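Local atomic coordinates of hypothetical protein S4005 (Shigella flexneri 2a, PDB entry 1Z67), a protein that is of unknown function, but has a new, largely helical fold containing a homeodomain motif, which leaves a role in DNA binding possible though unproven. Residues E67-A72 and L95-L100. Sequence-based numbering, arbitrary orientation.
Sequences EQLESA and LLAEQL
Leu69 packs against Leu96, Ala97 and Leu100, joining helix 66-73 to helix 89-106 in the helical fold of this YidB-like protein, a new fold that includes a homeodomain motif. The case illustrates how two nearly perpendicular helices can meet through a single projecting side chain: the short segments are inclined at 93°, with axes 9.4 Å apart at closest approach, and no hydrogen bond crosses between them.

The conformation of Leu69 gives most of the contact to CD1, with CD2 as a lesser partner. With CG beside the backbone N (chi1 -72°) and CD1 anti to CA (chi2 -178°), at the extended end of the side chain, CD1 becomes the leading atom. It settles over one face of the peptide group linking Leu96 and Ala97, where Leu69 CD1 is 3.4 Å from Ala97 N and 3.5 Å from Leu96 C. The same methyl also touches the two beta carbons, with Leu69 CD1 lying 3.6 Å from Leu96 CB and 4.2 Å from Ala97 CB. The methyl thus rests on the flat face of the peptide without bonding to it, and the beta carbons add apolar contact. Leu96 turns its CB to Leu69, while its side chain also packs on Trp28 and Leu81. Leu47 and Val64 give Leu69 further apolar neighbours, placing it in a buried junction.

The second methyl of Leu69 makes a looser contact one turn along helix 89-106, a methyl-to-methyl approach of 4.4 Å between Leu69 CD2 and Leu100 CD2.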
ATOM      1  N   GLU A  67       4.155  -7.907  10.010  1.00 19.72           N
ATOM      2  CA  GLU A  67       5.274  -8.831   9.930  1.00 20.26           C
ATOM      3  C   GLU A  67       5.210  -9.627   8.621  1.00 20.01           C
ATOM      4  O   GLU A  67       6.236  -9.811   7.963  1.00 19.71           O
ATOM      5  CB  GLU A  67       5.209  -9.789  11.134  0.50 20.81           C
ATOM      6  CG  GLU A  67       4.977  -9.104  12.499  0.50 23.76           C
ATOM      7  CD  GLU A  67       3.495  -8.902  12.845  0.50 26.27           C
ATOM      8  OE1 GLU A  67       2.878  -9.848  13.402  0.50 28.91           O
ATOM      9  OE2 GLU A  67       2.953  -7.798  12.592  0.50 24.53           O
ATOM     10  N   GLN A  68       4.008 -10.068   8.238  1.00 19.89           N
ATOM     11  CA  GLN A  68       3.834 -10.853   6.996  1.00 19.98           C
ATOM     12  C   GLN A  68       4.220 -10.000   5.800  1.00 19.97           C
ATOM     13  O   GLN A  68       4.920 -10.453   4.895  1.00 20.25           O
ATOM     14  CB  GLN A  68       2.412 -11.370   6.854  1.00 20.28           C
ATOM     15  CG  GLN A  68       2.138 -12.611   7.676  1.00 20.47           C
ATOM     16  CD  GLN A  68       0.709 -13.060   7.577  1.00 20.98           C
ATOM     17  OE1 GLN A  68      -0.220 -12.276   7.775  1.00 22.72           O
ATOM     18  NE2 GLN A  68       0.518 -14.346   7.317  1.00 25.78           N
ATOM     19  N   LEU A  69       3.809  -8.735   5.825  1.00 19.51           N
ATOM     20  CA  LEU A  69       4.169  -7.859   4.720  1.00 19.34           C
ATOM     21  C   LEU A  69       5.648  -7.523   4.697  1.00 19.25           C
ATOM     22  O   LEU A  69       6.240  -7.445   3.611  1.00 19.74           O
ATOM     23  CB  LEU A  69       3.355  -6.556   4.754  1.00 18.44           C
ATOM     24  CG  LEU A  69       1.888  -6.719   4.372  1.00 17.18           C
ATOM     25  CD1 LEU A  69       1.239  -5.311   4.401  1.00 19.51           C
ATOM     26  CD2 LEU A  69       1.762  -7.391   2.955  1.00 19.12           C
ATOM     27  N   GLU A  70       6.246  -7.251   5.847  1.00 20.09           N
ATOM     28  CA  GLU A  70       7.688  -7.012   5.845  1.00 21.08           C
ATOM     29  C   GLU A  70       8.429  -8.245   5.291  1.00 21.99           C
ATOM     30  O   GLU A  70       9.378  -8.084   4.531  1.00 21.62           O
ATOM     31  CB  GLU A  70       8.214  -6.645   7.221  1.00 21.67           C
ATOM     32  CG  GLU A  70       9.625  -6.051   7.160  1.00 24.82           C
ATOM     33  CD  GLU A  70      10.282  -5.843   8.526  1.00 28.53           C
ATOM     34  OE1 GLU A  70       9.559  -5.831   9.555  1.00 29.76           O
ATOM     35  OE2 GLU A  70      11.521  -5.663   8.571  1.00 28.40           O
ATOM     36  N   SER A  71       7.929  -9.445   5.609  1.00 21.56           N
ATOM     37  CA  SER A  71       8.521 -10.712   5.130  1.00 23.30           C
ATOM     38  C   SER A  71       8.425 -10.821   3.616  1.00 22.62           C
ATOM     39  O   SER A  71       9.387 -11.173   2.957  1.00 24.93           O
ATOM     40  CB  SER A  71       7.856 -11.915   5.803  1.00 23.51           C
ATOM     41  OG  SER A  71       8.304 -12.048   7.142  1.00 27.05           O
ATOM     42  N   ALA A  72       7.269 -10.499   3.063  1.00 21.88           N
ATOM     43  CA  ALA A  72       7.063 -10.669   1.635  1.00 21.50           C
ATOM     44  C   ALA A  72       7.682  -9.556   0.797  1.00 21.05           C
ATOM     45  O   ALA A  72       8.228  -9.817  -0.275  1.00 20.13           O
ATOM     46  CB  ALA A  72       5.575 -10.811   1.335  1.00 20.59           C
ATOM     47  N   LEU A  95       0.928   0.194   8.846  1.00 15.10           N
ATOM     48  CA  LEU A  95       0.175   1.071   7.933  1.00 15.63           C
ATOM     49  C   LEU A  95      -0.190   0.299   6.666  1.00 14.53           C
ATOM     50  O   LEU A  95      -1.345   0.319   6.212  1.00 15.08           O
ATOM     51  CB  LEU A  95       1.026   2.276   7.562  1.00 15.51           C
ATOM     52  CG  LEU A  95       0.493   3.200   6.457  1.00 16.87           C
ATOM     53  CD1 LEU A  95      -0.768   3.876   6.915  1.00 18.20           C
ATOM     54  CD2 LEU A  95       1.563   4.200   6.106  1.00 18.57           C
ATOM     55  N   LEU A  96       0.801  -0.392   6.104  1.00 14.40           N
ATOM     56  CA  LEU A  96       0.538  -1.192   4.920  1.00 14.44           C
ATOM     57  C   LEU A  96      -0.413  -2.333   5.177  1.00 14.41           C
ATOM     58  O   LEU A  96      -1.218  -2.668   4.312  1.00 14.01           O
ATOM     59  CB  LEU A  96       1.842  -1.715   4.329  1.00 14.04           C
ATOM     60  CG  LEU A  96       2.731  -0.687   3.638  1.00 15.62           C
ATOM     61  CD1 LEU A  96       4.110  -1.329   3.363  1.00 19.13           C
ATOM     62  CD2 LEU A  96       2.135  -0.182   2.341  1.00 15.37           C
ATOM     63  N   ALA A  97      -0.348  -2.951   6.350  1.00 14.41           N
ATOM     64  CA  ALA A  97      -1.223  -4.077   6.635  1.00 14.20           C
ATOM     65  C   ALA A  97      -2.672  -3.618   6.661  1.00 13.81           C
ATOM     66  O   ALA A  97      -3.544  -4.351   6.187  1.00 15.76           O
ATOM     67  CB  ALA A  97      -0.850  -4.752   7.974  1.00 15.75           C
ATOM     68  N   GLU A  98      -2.897  -2.371   7.104  1.00 14.91           N
ATOM     69  CA  GLU A  98      -4.268  -1.800   7.064  1.00 15.46           C
ATOM     70  C   GLU A  98      -4.643  -1.355   5.622  1.00 14.78           C
ATOM     71  O   GLU A  98      -5.738  -1.639   5.120  1.00 15.87           O
ATOM     72  CB  GLU A  98      -4.349  -0.609   8.029  0.50 16.47           C
ATOM     73  CG  GLU A  98      -5.647   0.187   7.961  0.50 19.77           C
ATOM     74  CD  GLU A  98      -5.728   1.303   8.995  0.50 24.35           C
ATOM     75  OE1 GLU A  98      -4.810   1.414   9.831  0.50 26.86           O
ATOM     76  OE2 GLU A  98      -6.714   2.077   8.961  0.50 28.05           O
ATOM     77  N   GLN A  99      -3.743  -0.619   4.978  1.00 13.49           N
ATOM     78  CA  GLN A  99      -4.136   0.090   3.755  1.00 12.56           C
ATOM     79  C   GLN A  99      -3.914  -0.678   2.458  1.00 11.81           C
ATOM     80  O   GLN A  99      -4.709  -0.533   1.484  1.00 12.88           O
ATOM     81  CB  GLN A  99      -3.393   1.420   3.686  1.00 12.75           C
ATOM     82  CG  GLN A  99      -3.610   2.324   4.891  1.00 15.66           C
ATOM     83  CD  GLN A  99      -5.046   2.730   5.091  1.00 17.20           C
ATOM     84  OE1 GLN A  99      -5.869   2.633   4.178  1.00 19.43           O
ATOM     85  NE2 GLN A  99      -5.359   3.243   6.288  1.00 19.40           N
ATOM     86  N   LEU A 100      -2.839  -1.473   2.397  1.00 11.96           N
ATOM     87  CA  LEU A 100      -2.548  -2.174   1.133  1.00 13.19           C
ATOM     88  C   LEU A 100      -3.698  -3.075   0.638  1.00 12.42           C
ATOM     89  O   LEU A 100      -3.975  -3.053  -0.553  1.00 13.52           O
ATOM     90  CB  LEU A 100      -1.204  -2.897   1.208  1.00 14.76           C
ATOM     91  CG  LEU A 100      -0.707  -3.401  -0.139  1.00 16.56           C
ATOM     92  CD1 LEU A 100      -0.485  -2.273  -1.166  1.00 17.48           C
ATOM     93  CD2 LEU A 100       0.612  -4.167   0.124  1.00 18.35           C
TER